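Local coordinates for enoyl-acyl carrier protein reductase (Uncultured bacterium, PDB 6KIA) that probably catalyses the NADH-dependent reduction of enoyl-acyl carrier protein in fatty acid synthesis, and is a novel type of this reductase linked to triclosan resistance, at residues F205-L214 against T261-I272; R80-A88 against R133-E144. All coordinates share one frame; numbering follows the deposited sequence.

Contact 1. Residues F205-L214 against T261-I272; sequences FDEVTANTFL and TQGKAKMRLERI. With NAI (1,4-dihydronicotinamide adenine dinucleotide), chain D.
Ala210 and Ile272 interlock where helices 196-219 and 263-278 lie closest. The Ala210 methyl drops among Ala265, Arg268, Leu269 and Ile272, its CB 3.3 Å from Ala265 O, while Ile272 enters the hole formed by Ala210, Asn211, Phe213 and Leu214: knobs into holes in both directions. The segment axes come within 7.8 Å at only 9°, so the helices run parallel, and each gives a residue, Val208 and Lys266, to the NADH pocket of this Rossmann-type reductase. On the buried side the Gln262 amide stacks on the Phe205 ring, planes 15° apart, with NE2 over the ring centre. Gln262 bends at chi2 (-85°), which brings the amide across the ring and lets OE1 accept a hydrogen bond from Thr209 OG1 at 2.6 Å, from above its carbonyl plane. Beside this pair, Lys266 passes Thr209 CG2 and gives NZ hydrogen bonds to both nicotinamide-ribose hydroxyls, O2D (2.8 Å) and O3D (3.0 Å) of NADH. The opposite flank is looser and wetter. There Arg268, extended from CG to NE, sends its NE to an in-plane lone pair of Asn211 OD1 at 2.9 Å. One water joins that oxygen to Arg268 NH2; another is held by Asp206 OD1.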
# COMPACT_ATOMS: atom_id res chain seq x y z
N PHE A 205 -9.20 3.17 -9.65
CA PHE A 205 -8.70 2.79 -8.32
C PHE A 205 -9.37 1.49 -7.88
O PHE A 205 -8.70 0.57 -7.40
CB PHE A 205 -8.99 3.87 -7.25
CG PHE A 205 -8.09 5.09 -7.30
CD1 PHE A 205 -7.15 5.27 -8.29
CD2 PHE A 205 -8.21 6.07 -6.31
CE1 PHE A 205 -6.34 6.43 -8.30
CE2 PHE A 205 -7.41 7.23 -6.30
CZ PHE A 205 -6.48 7.40 -7.30
N ASP A 206 -10.69 1.40 -8.03
CA ASP A 206 -11.36 0.14 -7.66
C ASP A 206 -10.74 -1.01 -8.44
O ASP A 206 -10.50 -2.09 -7.86
CB ASP A 206 -12.86 0.19 -7.93
CG ASP A 206 -13.67 0.78 -6.79
OD1 ASP A 206 -13.10 1.14 -5.73
OD2 ASP A 206 -14.90 0.90 -6.96
N GLU A 207 -10.48 -0.81 -9.73
CA GLU A 207 -9.93 -1.92 -10.52
C GLU A 207 -8.53 -2.36 -10.05
O GLU A 207 -8.27 -3.57 -9.83
CB GLU A 207 -9.87 -1.56 -12.01
CG GLU A 207 -11.19 -1.51 -12.75
CD GLU A 207 -12.10 -2.70 -12.48
OE1 GLU A 207 -11.59 -3.82 -12.26
OE2 GLU A 207 -13.33 -2.52 -12.57
N VAL A 208 -7.63 -1.40 -9.90
CA VAL A 208 -6.23 -1.70 -9.58
C VAL A 208 -6.01 -2.11 -8.12
O VAL A 208 -5.30 -3.07 -7.83
CB VAL A 208 -5.31 -0.48 -9.88
CG1 VAL A 208 -3.85 -0.82 -9.55
CG2 VAL A 208 -5.47 -0.00 -11.35
N THR A 209 -6.59 -1.34 -7.20
CA THR A 209 -6.34 -1.46 -5.77
C THR A 209 -7.18 -2.55 -5.13
O THR A 209 -6.76 -3.17 -4.15
CB THR A 209 -6.60 -0.10 -5.10
OG1 THR A 209 -5.74 0.86 -5.72
CG2 THR A 209 -6.36 -0.14 -3.59
N ALA A 210 -8.36 -2.82 -5.71
CA ALA A 210 -9.27 -3.77 -5.07
C ALA A 210 -9.56 -5.00 -5.93
O ALA A 210 -9.30 -6.14 -5.50
CB ALA A 210 -10.58 -3.06 -4.69
N ASN A 211 -10.12 -4.80 -7.12
CA ASN A 211 -10.59 -5.94 -7.90
C ASN A 211 -9.49 -6.91 -8.36
O ASN A 211 -9.76 -8.09 -8.56
CB ASN A 211 -11.38 -5.43 -9.10
CG ASN A 211 -12.65 -4.73 -8.67
OD1 ASN A 211 -13.15 -4.95 -7.57
ND2 ASN A 211 -13.19 -3.88 -9.54
N THR A 212 -8.27 -6.42 -8.51
CA THR A 212 -7.12 -7.28 -8.76
C THR A 212 -6.96 -8.40 -7.71
O THR A 212 -6.49 -9.49 -8.03
CB THR A 212 -5.82 -6.47 -8.79
OG1 THR A 212 -5.76 -5.65 -7.62
CG2 THR A 212 -5.78 -5.56 -10.01
N PHE A 213 -7.32 -8.13 -6.44
CA PHE A 213 -7.28 -9.15 -5.39
C PHE A 213 -8.30 -10.24 -5.66
O PHE A 213 -8.02 -11.42 -5.47
CB PHE A 213 -7.52 -8.52 -4.02
CG PHE A 213 -7.14 -9.38 -2.85
CD1 PHE A 213 -5.91 -10.05 -2.79
CD2 PHE A 213 -7.96 -9.42 -1.74
CE1 PHE A 213 -5.55 -10.80 -1.66
CE2 PHE A 213 -7.62 -10.18 -0.62
CZ PHE A 213 -6.41 -10.86 -0.57
N LEU A 214 -9.48 -9.82 -6.12
CA LEU A 214 -10.52 -10.78 -6.47
C LEU A 214 -10.05 -11.61 -7.65
O LEU A 214 -10.27 -12.82 -7.68
CB LEU A 214 -11.85 -10.09 -6.81
CG LEU A 214 -12.93 -11.07 -7.32
CD1 LEU A 214 -13.37 -12.01 -6.20
CD2 LEU A 214 -14.12 -10.33 -7.92
N THR A 261 -7.54 9.24 -1.01
CA THR A 261 -8.41 9.10 -2.16
C THR A 261 -8.66 7.64 -2.54
O THR A 261 -9.65 7.35 -3.20
CB THR A 261 -7.84 9.87 -3.34
OG1 THR A 261 -6.56 9.34 -3.69
CG2 THR A 261 -7.67 11.31 -2.94
N GLN A 262 -7.76 6.75 -2.12
CA GLN A 262 -7.87 5.32 -2.41
C GLN A 262 -8.76 4.62 -1.37
O GLN A 262 -8.88 3.38 -1.37
CB GLN A 262 -6.47 4.69 -2.40
CG GLN A 262 -5.63 4.98 -3.63
CD GLN A 262 -5.86 4.05 -4.81
OE1 GLN A 262 -6.69 3.13 -4.78
NE2 GLN A 262 -5.12 4.31 -5.88
N GLY A 263 -9.38 5.40 -0.49
CA GLY A 263 -10.10 4.86 0.65
C GLY A 263 -11.26 3.94 0.30
O GLY A 263 -11.42 2.87 0.88
N LYS A 264 -12.07 4.38 -0.64
CA LYS A 264 -13.18 3.54 -1.13
C LYS A 264 -12.68 2.20 -1.68
O LYS A 264 -13.28 1.14 -1.43
CB LYS A 264 -13.99 4.30 -2.18
CG LYS A 264 -14.80 5.44 -1.62
CD LYS A 264 -15.92 4.90 -0.74
CE LYS A 264 -16.79 6.00 -0.14
NZ LYS A 264 -17.80 5.41 0.78
N ALA A 265 -11.61 2.24 -2.47
CA ALA A 265 -11.05 1.01 -3.05
C ALA A 265 -10.47 0.12 -1.96
O ALA A 265 -10.60 -1.11 -2.03
CB ALA A 265 -9.98 1.35 -4.09
N LYS A 266 -9.84 0.71 -0.94
CA LYS A 266 -9.30 -0.12 0.15
C LYS A 266 -10.44 -0.79 0.94
O LYS A 266 -10.26 -1.89 1.46
CB LYS A 266 -8.41 0.70 1.09
CG LYS A 266 -7.05 1.11 0.47
CD LYS A 266 -6.22 -0.15 0.12
CE LYS A 266 -4.80 0.23 -0.28
NZ LYS A 266 -3.95 -0.93 -0.70
N MET A 267 -11.59 -0.13 1.06
CA MET A 267 -12.69 -0.80 1.77
C MET A 267 -13.32 -1.89 0.89
O MET A 267 -13.81 -2.92 1.40
CB MET A 267 -13.73 0.22 2.24
CG MET A 267 -13.20 0.98 3.44
SD MET A 267 -14.40 2.17 4.13
CE MET A 267 -14.46 3.37 2.81
N ARG A 268 -13.27 -1.70 -0.42
CA ARG A 268 -13.73 -2.76 -1.31
C ARG A 268 -12.79 -3.97 -1.25
O ARG A 268 -13.22 -5.12 -1.26
CB ARG A 268 -13.82 -2.24 -2.75
CG ARG A 268 -14.40 -3.24 -3.72
CD ARG A 268 -14.55 -2.64 -5.11
NE ARG A 268 -15.19 -3.58 -6.02
CZ ARG A 268 -16.51 -3.71 -6.15
NH1 ARG A 268 -17.34 -2.93 -5.47
NH2 ARG A 268 -17.00 -4.62 -6.98
N LEU A 269 -11.49 -3.69 -1.12
CA LEU A 269 -10.49 -4.73 -0.91
C LEU A 269 -10.79 -5.56 0.34
O LEU A 269 -10.77 -6.80 0.31
CB LEU A 269 -9.10 -4.10 -0.80
CG LEU A 269 -7.91 -5.02 -0.52
CD1 LEU A 269 -7.60 -5.87 -1.75
CD2 LEU A 269 -6.70 -4.20 -0.07
N GLU A 270 -11.09 -4.86 1.43
CA GLU A 270 -11.51 -5.53 2.66
C GLU A 270 -12.73 -6.42 2.44
O GLU A 270 -12.76 -7.57 2.88
CB GLU A 270 -11.81 -4.50 3.75
CG GLU A 270 -10.58 -3.77 4.23
CD GLU A 270 -10.92 -2.61 5.13
OE1 GLU A 270 -12.09 -2.18 5.13
OE2 GLU A 270 -10.00 -2.11 5.80
N ARG A 271 -13.74 -5.88 1.75
CA ARG A 271 -14.94 -6.68 1.49
C ARG A 271 -14.66 -7.94 0.67
O ARG A 271 -15.24 -9.00 0.91
CB ARG A 271 -16.02 -5.84 0.80
CG ARG A 271 -16.61 -4.78 1.70
CD ARG A 271 -17.88 -4.14 1.12
NE ARG A 271 -17.73 -3.59 -0.23
CZ ARG A 271 -17.30 -2.37 -0.50
NH1 ARG A 271 -16.95 -1.55 0.49
NH2 ARG A 271 -17.22 -1.96 -1.76
N ILE A 272 -13.76 -7.84 -0.31
CA ILE A 272 -13.35 -9.01 -1.08
C ILE A 272 -12.74 -10.08 -0.16
O ILE A 272 -13.09 -11.28 -0.25
CB ILE A 272 -12.36 -8.62 -2.20
CG1 ILE A 272 -13.07 -7.81 -3.29
CG2 ILE A 272 -11.70 -9.87 -2.82
CD1 ILE A 272 -12.14 -7.04 -4.20
PA NAI D . 5.08 0.71 -4.18
O1A NAI D . 6.41 0.10 -3.89
O2A NAI D . 5.04 1.81 -5.23
O5B NAI D . 4.09 -0.48 -4.54
C5B NAI D . 3.02 -0.26 -5.44
C4B NAI D . 2.62 -1.69 -5.89
O4B NAI D . 1.36 -1.50 -6.77
C3B NAI D . 3.52 -2.26 -6.62
O3B NAI D . 3.66 -3.71 -6.32
C2B NAI D . 3.00 -2.04 -8.18
O2B NAI D . 3.68 -3.01 -9.06
C1B NAI D . 1.73 -2.19 -8.09
N9A NAI D . 1.01 -1.37 -9.09
C8A NAI D . 0.84 -0.05 -9.28
N7A NAI D . 0.09 0.11 -10.37
C5A NAI D . -0.22 -1.11 -10.85
C6A NAI D . -0.98 -1.43 -11.96
N6A NAI D . -1.67 -0.64 -12.95
N1A NAI D . -1.17 -2.73 -12.26
C2A NAI D . -0.60 -3.70 -11.47
N3A NAI D . 0.16 -3.38 -10.36
C4A NAI D . 0.34 -2.05 -10.06
O3 NAI D . 4.43 1.39 -2.82
PN NAI D . 3.79 0.68 -1.52
O1N NAI D . 4.78 -0.25 -0.90
O2N NAI D . 3.40 1.85 -0.64
O5D NAI D . 2.49 -0.11 -2.01
C5D NAI D . 2.33 -1.50 -1.76
C4D NAI D . 0.98 -1.69 -1.04
O4D NAI D . 1.08 -1.19 0.18
C3D NAI D . -0.12 -0.89 -1.73
O3D NAI D . -1.27 -1.65 -1.92
C2D NAI D . -0.40 0.20 -0.68
O2D NAI D . -1.74 0.77 -0.92
C1D NAI D . -0.27 -0.41 0.47
N1N NAI D . -0.06 0.49 1.60
C2N NAI D . 0.80 1.56 1.53
C3N NAI D . 0.91 2.43 2.63
C7N NAI D . 1.88 3.61 2.60
O7N NAI D . 1.77 4.54 3.39
N7N NAI D . 2.93 3.62 1.63
C4N NAI D . 0.20 2.23 3.80
C5N NAI D . -0.63 1.10 3.87
C6N NAI D . -0.76 0.25 2.78
O HOH W 1 -14.92 1.01 -3.77
O HOH W 2 -4.54 -2.85 -2.69
O HOH W 3 -15.03 -7.02 -7.16

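Contact 2. Residues R80-A88 against R133-E144. With NAI (1,4-dihydronicotinamide adenine dinucleotide), chain D.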
# COMPACT_ATOMS: atom_id res chain seq x y z
N ARG A 80 11.99 -16.33 -9.99
CA ARG A 80 11.47 -16.30 -11.35
C ARG A 80 10.33 -15.32 -11.53
O ARG A 80 9.50 -15.14 -10.64
CB ARG A 80 10.98 -17.68 -11.77
CG ARG A 80 12.07 -18.67 -12.15
CD ARG A 80 11.51 -19.65 -13.16
NE ARG A 80 10.70 -18.94 -14.14
CZ ARG A 80 9.71 -19.49 -14.84
NH1 ARG A 80 9.03 -18.76 -15.71
NH2 ARG A 80 9.41 -20.77 -14.67
N ILE A 81 10.32 -14.64 -12.67
CA ILE A 81 9.21 -13.78 -13.03
C ILE A 81 8.50 -14.39 -14.22
O ILE A 81 9.13 -14.80 -15.19
CB ILE A 81 9.66 -12.34 -13.32
CG1 ILE A 81 9.73 -11.60 -11.99
CG2 ILE A 81 8.66 -11.59 -14.20
CD1 ILE A 81 10.78 -10.58 -11.91
N ILE A 82 7.18 -14.51 -14.12
CA ILE A 82 6.39 -15.06 -15.22
C ILE A 82 6.12 -13.93 -16.20
O ILE A 82 5.52 -12.90 -15.84
CB ILE A 82 5.08 -15.69 -14.71
CG1 ILE A 82 5.42 -16.89 -13.82
CG2 ILE A 82 4.19 -16.12 -15.88
CD1 ILE A 82 4.23 -17.52 -13.13
N ASN A 83 6.60 -14.08 -17.44
CA ASN A 83 6.68 -12.94 -18.34
C ASN A 83 5.37 -12.71 -19.10
O ASN A 83 5.27 -12.95 -20.31
CB ASN A 83 7.82 -13.11 -19.33
CG ASN A 83 8.25 -11.80 -19.95
OD1 ASN A 83 7.68 -10.75 -19.65
ND2 ASN A 83 9.22 -11.85 -20.85
N VAL A 84 4.37 -12.22 -18.38
CA VAL A 84 3.08 -11.85 -18.95
C VAL A 84 2.76 -10.45 -18.43
O VAL A 84 2.91 -10.20 -17.24
CB VAL A 84 1.98 -12.85 -18.56
CG1 VAL A 84 0.61 -12.35 -19.00
CG2 VAL A 84 2.30 -14.24 -19.14
N PRO A 85 2.40 -9.52 -19.33
CA PRO A 85 2.18 -8.14 -18.84
C PRO A 85 0.88 -7.98 -18.05
O PRO A 85 -0.19 -7.75 -18.63
CB PRO A 85 2.14 -7.32 -20.13
CG PRO A 85 1.74 -8.30 -21.20
CD PRO A 85 2.31 -9.62 -20.80
N LEU A 86 0.98 -8.06 -16.72
CA LEU A 86 -0.18 -8.05 -15.85
C LEU A 86 -0.45 -6.64 -15.35
O LEU A 86 -0.51 -6.39 -14.14
CB LEU A 86 0.02 -8.99 -14.65
CG LEU A 86 -0.54 -10.41 -14.70
CD1 LEU A 86 -0.54 -11.01 -13.29
CD2 LEU A 86 -1.92 -10.45 -15.33
N MET A 87 -0.61 -5.72 -16.30
CA MET A 87 -0.96 -4.34 -15.95
C MET A 87 -2.43 -4.20 -15.62
O MET A 87 -3.28 -4.49 -16.45
CB MET A 87 -0.63 -3.41 -17.12
CG MET A 87 -0.85 -1.98 -16.76
SD MET A 87 0.54 -1.30 -15.88
CE MET A 87 1.56 -0.87 -17.29
N ALA A 88 -2.75 -3.76 -14.40
CA ALA A 88 -4.15 -3.55 -14.03
C ALA A 88 -4.61 -2.16 -14.41
O ALA A 88 -3.81 -1.31 -14.78
CB ALA A 88 -4.36 -3.78 -12.57
N ARG A 133 -8.72 -8.24 -20.49
CA ARG A 133 -7.28 -8.36 -20.69
C ARG A 133 -6.57 -8.83 -19.43
O ARG A 133 -5.74 -9.74 -19.49
CB ARG A 133 -6.68 -7.04 -21.15
CG ARG A 133 -5.18 -7.10 -21.30
CD ARG A 133 -4.57 -5.78 -21.75
NE ARG A 133 -4.90 -4.68 -20.84
CZ ARG A 133 -4.45 -4.56 -19.60
NH1 ARG A 133 -3.66 -5.50 -19.08
NH2 ARG A 133 -4.82 -3.50 -18.87
N PHE A 134 -6.89 -8.19 -18.30
CA PHE A 134 -6.25 -8.57 -17.03
C PHE A 134 -6.60 -9.99 -16.59
O PHE A 134 -5.72 -10.75 -16.17
CB PHE A 134 -6.61 -7.58 -15.91
CG PHE A 134 -5.79 -7.78 -14.66
CD1 PHE A 134 -4.52 -7.24 -14.55
CD2 PHE A 134 -6.30 -8.51 -13.60
CE1 PHE A 134 -3.77 -7.44 -13.38
CE2 PHE A 134 -5.56 -8.70 -12.43
CZ PHE A 134 -4.29 -8.16 -12.33
N LYS A 135 -7.88 -10.37 -16.70
CA LYS A 135 -8.27 -11.75 -16.37
C LYS A 135 -7.58 -12.79 -17.25
O LYS A 135 -7.15 -13.84 -16.77
CB LYS A 135 -9.78 -11.93 -16.49
CG LYS A 135 -10.61 -11.20 -15.43
CD LYS A 135 -12.08 -11.49 -15.69
CE LYS A 135 -13.00 -10.89 -14.65
NZ LYS A 135 -14.42 -11.15 -15.00
N ASP A 136 -7.49 -12.49 -18.54
CA ASP A 136 -6.84 -13.39 -19.49
C ASP A 136 -5.35 -13.52 -19.13
O ASP A 136 -4.76 -14.61 -19.18
CB ASP A 136 -7.02 -12.88 -20.93
CG ASP A 136 -8.45 -13.05 -21.46
OD1 ASP A 136 -9.25 -13.78 -20.84
OD2 ASP A 136 -8.76 -12.47 -22.50
N GLY A 137 -4.75 -12.39 -18.75
CA GLY A 137 -3.38 -12.39 -18.26
C GLY A 137 -3.20 -13.26 -17.02
O GLY A 137 -2.28 -14.08 -16.95
N VAL A 138 -4.10 -13.09 -16.05
CA VAL A 138 -4.04 -13.86 -14.82
C VAL A 138 -4.15 -15.35 -15.14
O VAL A 138 -3.46 -16.16 -14.54
CB VAL A 138 -5.15 -13.44 -13.82
CG1 VAL A 138 -5.21 -14.41 -12.64
CG2 VAL A 138 -4.88 -12.05 -13.30
N ALA A 139 -5.00 -15.70 -16.10
CA ALA A 139 -5.14 -17.11 -16.49
C ALA A 139 -3.83 -17.65 -17.09
O ALA A 139 -3.41 -18.76 -16.73
CB ALA A 139 -6.29 -17.28 -17.47
N LYS A 140 -3.20 -16.87 -17.98
CA LYS A 140 -1.86 -17.20 -18.47
C LYS A 140 -0.86 -17.49 -17.36
O LYS A 140 -0.19 -18.54 -17.34
CB LYS A 140 -1.29 -16.06 -19.33
CG LYS A 140 -1.24 -16.28 -20.83
CD LYS A 140 0.23 -16.39 -21.22
CE LYS A 140 0.50 -15.96 -22.65
NZ LYS A 140 1.97 -15.95 -22.93
N VAL A 141 -0.78 -16.54 -16.43
CA VAL A 141 0.17 -16.62 -15.33
C VAL A 141 -0.11 -17.85 -14.47
O VAL A 141 0.80 -18.59 -14.14
CB VAL A 141 0.11 -15.36 -14.45
CG1 VAL A 141 0.87 -15.58 -13.17
CG2 VAL A 141 0.67 -14.17 -15.21
N MET A 142 -1.38 -18.08 -14.15
CA MET A 142 -1.74 -19.19 -13.28
C MET A 142 -1.51 -20.53 -13.98
O MET A 142 -1.18 -21.53 -13.34
CB MET A 142 -3.21 -19.07 -12.83
CG MET A 142 -3.45 -17.91 -11.90
SD MET A 142 -2.44 -17.98 -10.40
CE MET A 142 -2.62 -16.29 -9.87
N ALA A 143 -1.68 -20.54 -15.29
CA ALA A 143 -1.40 -21.75 -16.07
C ALA A 143 0.07 -22.10 -15.93
O ALA A 143 0.42 -23.26 -15.63
CB ALA A 143 -1.76 -21.56 -17.53
N GLU A 144 0.93 -21.08 -16.05
CA GLU A 144 2.37 -21.32 -15.91
C GLU A 144 2.78 -21.67 -14.47
O GLU A 144 3.60 -22.56 -14.23
CB GLU A 144 3.15 -20.11 -16.41
CG GLU A 144 4.62 -20.39 -16.61
CD GLU A 144 5.33 -19.26 -17.34
OE1 GLU A 144 4.69 -18.64 -18.21
OE2 GLU A 144 6.51 -19.00 -17.03
PA NAI D . 5.08 0.71 -4.18
O1A NAI D . 6.41 0.10 -3.89
O2A NAI D . 5.04 1.81 -5.23
O5B NAI D . 4.09 -0.48 -4.54
C5B NAI D . 3.02 -0.26 -5.44
C4B NAI D . 2.62 -1.69 -5.89
O4B NAI D . 1.36 -1.50 -6.77
C3B NAI D . 3.52 -2.26 -6.62
O3B NAI D . 3.66 -3.71 -6.32
C2B NAI D . 3.00 -2.04 -8.18
O2B NAI D . 3.68 -3.01 -9.06
C1B NAI D . 1.73 -2.19 -8.09
N9A NAI D . 1.01 -1.37 -9.09
C8A NAI D . 0.84 -0.05 -9.28
N7A NAI D . 0.09 0.11 -10.37
C5A NAI D . -0.22 -1.11 -10.85
C6A NAI D . -0.98 -1.43 -11.96
N6A NAI D . -1.67 -0.64 -12.95
N1A NAI D . -1.17 -2.73 -12.26
C2A NAI D . -0.60 -3.70 -11.47
N3A NAI D . 0.16 -3.38 -10.36
C4A NAI D . 0.34 -2.05 -10.06
O3 NAI D . 4.43 1.39 -2.82
PN NAI D . 3.79 0.68 -1.52
O1N NAI D . 4.78 -0.25 -0.90
O2N NAI D . 3.40 1.85 -0.64
O5D NAI D . 2.49 -0.11 -2.01
C5D NAI D . 2.33 -1.50 -1.76
C4D NAI D . 0.98 -1.69 -1.04
O4D NAI D . 1.08 -1.19 0.18
C3D NAI D . -0.12 -0.89 -1.73
O3D NAI D . -1.27 -1.65 -1.92
C2D NAI D . -0.40 0.20 -0.68
O2D NAI D . -1.74 0.77 -0.92
C1D NAI D . -0.27 -0.41 0.47
N1N NAI D . -0.06 0.49 1.60
C2N NAI D . 0.80 1.56 1.53
C3N NAI D . 0.91 2.43 2.63
C7N NAI D . 1.88 3.61 2.60
O7N NAI D . 1.77 4.54 3.39
N7N NAI D . 2.93 3.62 1.63
C4N NAI D . 0.20 2.23 3.80
C5N NAI D . -0.63 1.10 3.87
C6N NAI D . -0.76 0.25 2.78
O HOH W 4 7.16 -16.60 -18.48
O HOH W 5 -2.07 -7.84 -20.40
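The strand 80-83 and the chain leaving its C-terminal end, which carries the adenine-binding edge of a Rossmann-type nucleotide fold, pack on helix 120-146. Strand and helix segments cross at 135°, their axes 9.0 Å apart at closest approach. The middle is apolar. Val141 points CG1 at Ile82 CD1 and CG2 at both Val84 CB and Leu86 CD1, so its two branches serve different residues. Gly137 lets the chain come near: Leu86 CD2 lies 3.5 Å from Gly137 C, directly against the helix backbone, and the same methyl sits over a face of the Phe134 ring. That ring meets Leu86 O at its edge, with CE1 3.5 Å from the oxygen, and Ala88 CB packs near CE1 too.

Each end is polar. Arg133, bent at chi3 (57°), turns its guanidinium end-on to Met87 O; NH1 bonds at 2.8 Å on an in-plane lone pair and NH2 at 3.0 Å, tilted from the carbonyl plane. Asp93 forms a salt bridge with NH2, and this probably helps to steady the arginine. The next residue, Ala88, reads the adenine with its backbone: N donates to N1A of NADH at 2.9 Å, and O accepts from N6A at the same distance. At the far, more exposed end, Arg80 NH1 makes a salt bridge to Glu144 OE2 at 2.9 Å, in a nearly coplanar meeting of the two groups, and a water links that oxygen to Asn83 N.

Strand 80-83 runs parallel to strand 47-56, bonding to Gly50. Ile81 faces helix 67-77 on the other side of the sheet, while helix 196-219 lies against Phe134 through Thr212.

How the contacts relate
Contact 1 is the deeper of the two: a parallel helix pair near the middle of the chain, held by interlocking apolar side chains and a stacked amide. Contact 2, farther out and partly exposed, sets a strand and the chain after it against a helix, with arginine-based bonds at both ends. Their centres are about 19 Å apart, yet they meet where Thr212 CG2 lies 3.4 Å from Ala88 CB, so helix 196-219, half of contact 1, also packs on contact 2. Both touch the adenine of NADH, contact 1 by Val208 packing and contact 2 by backbone hydrogen bonds, while contact 1 alone of the two also holds the nicotinamide ribose through a lysine.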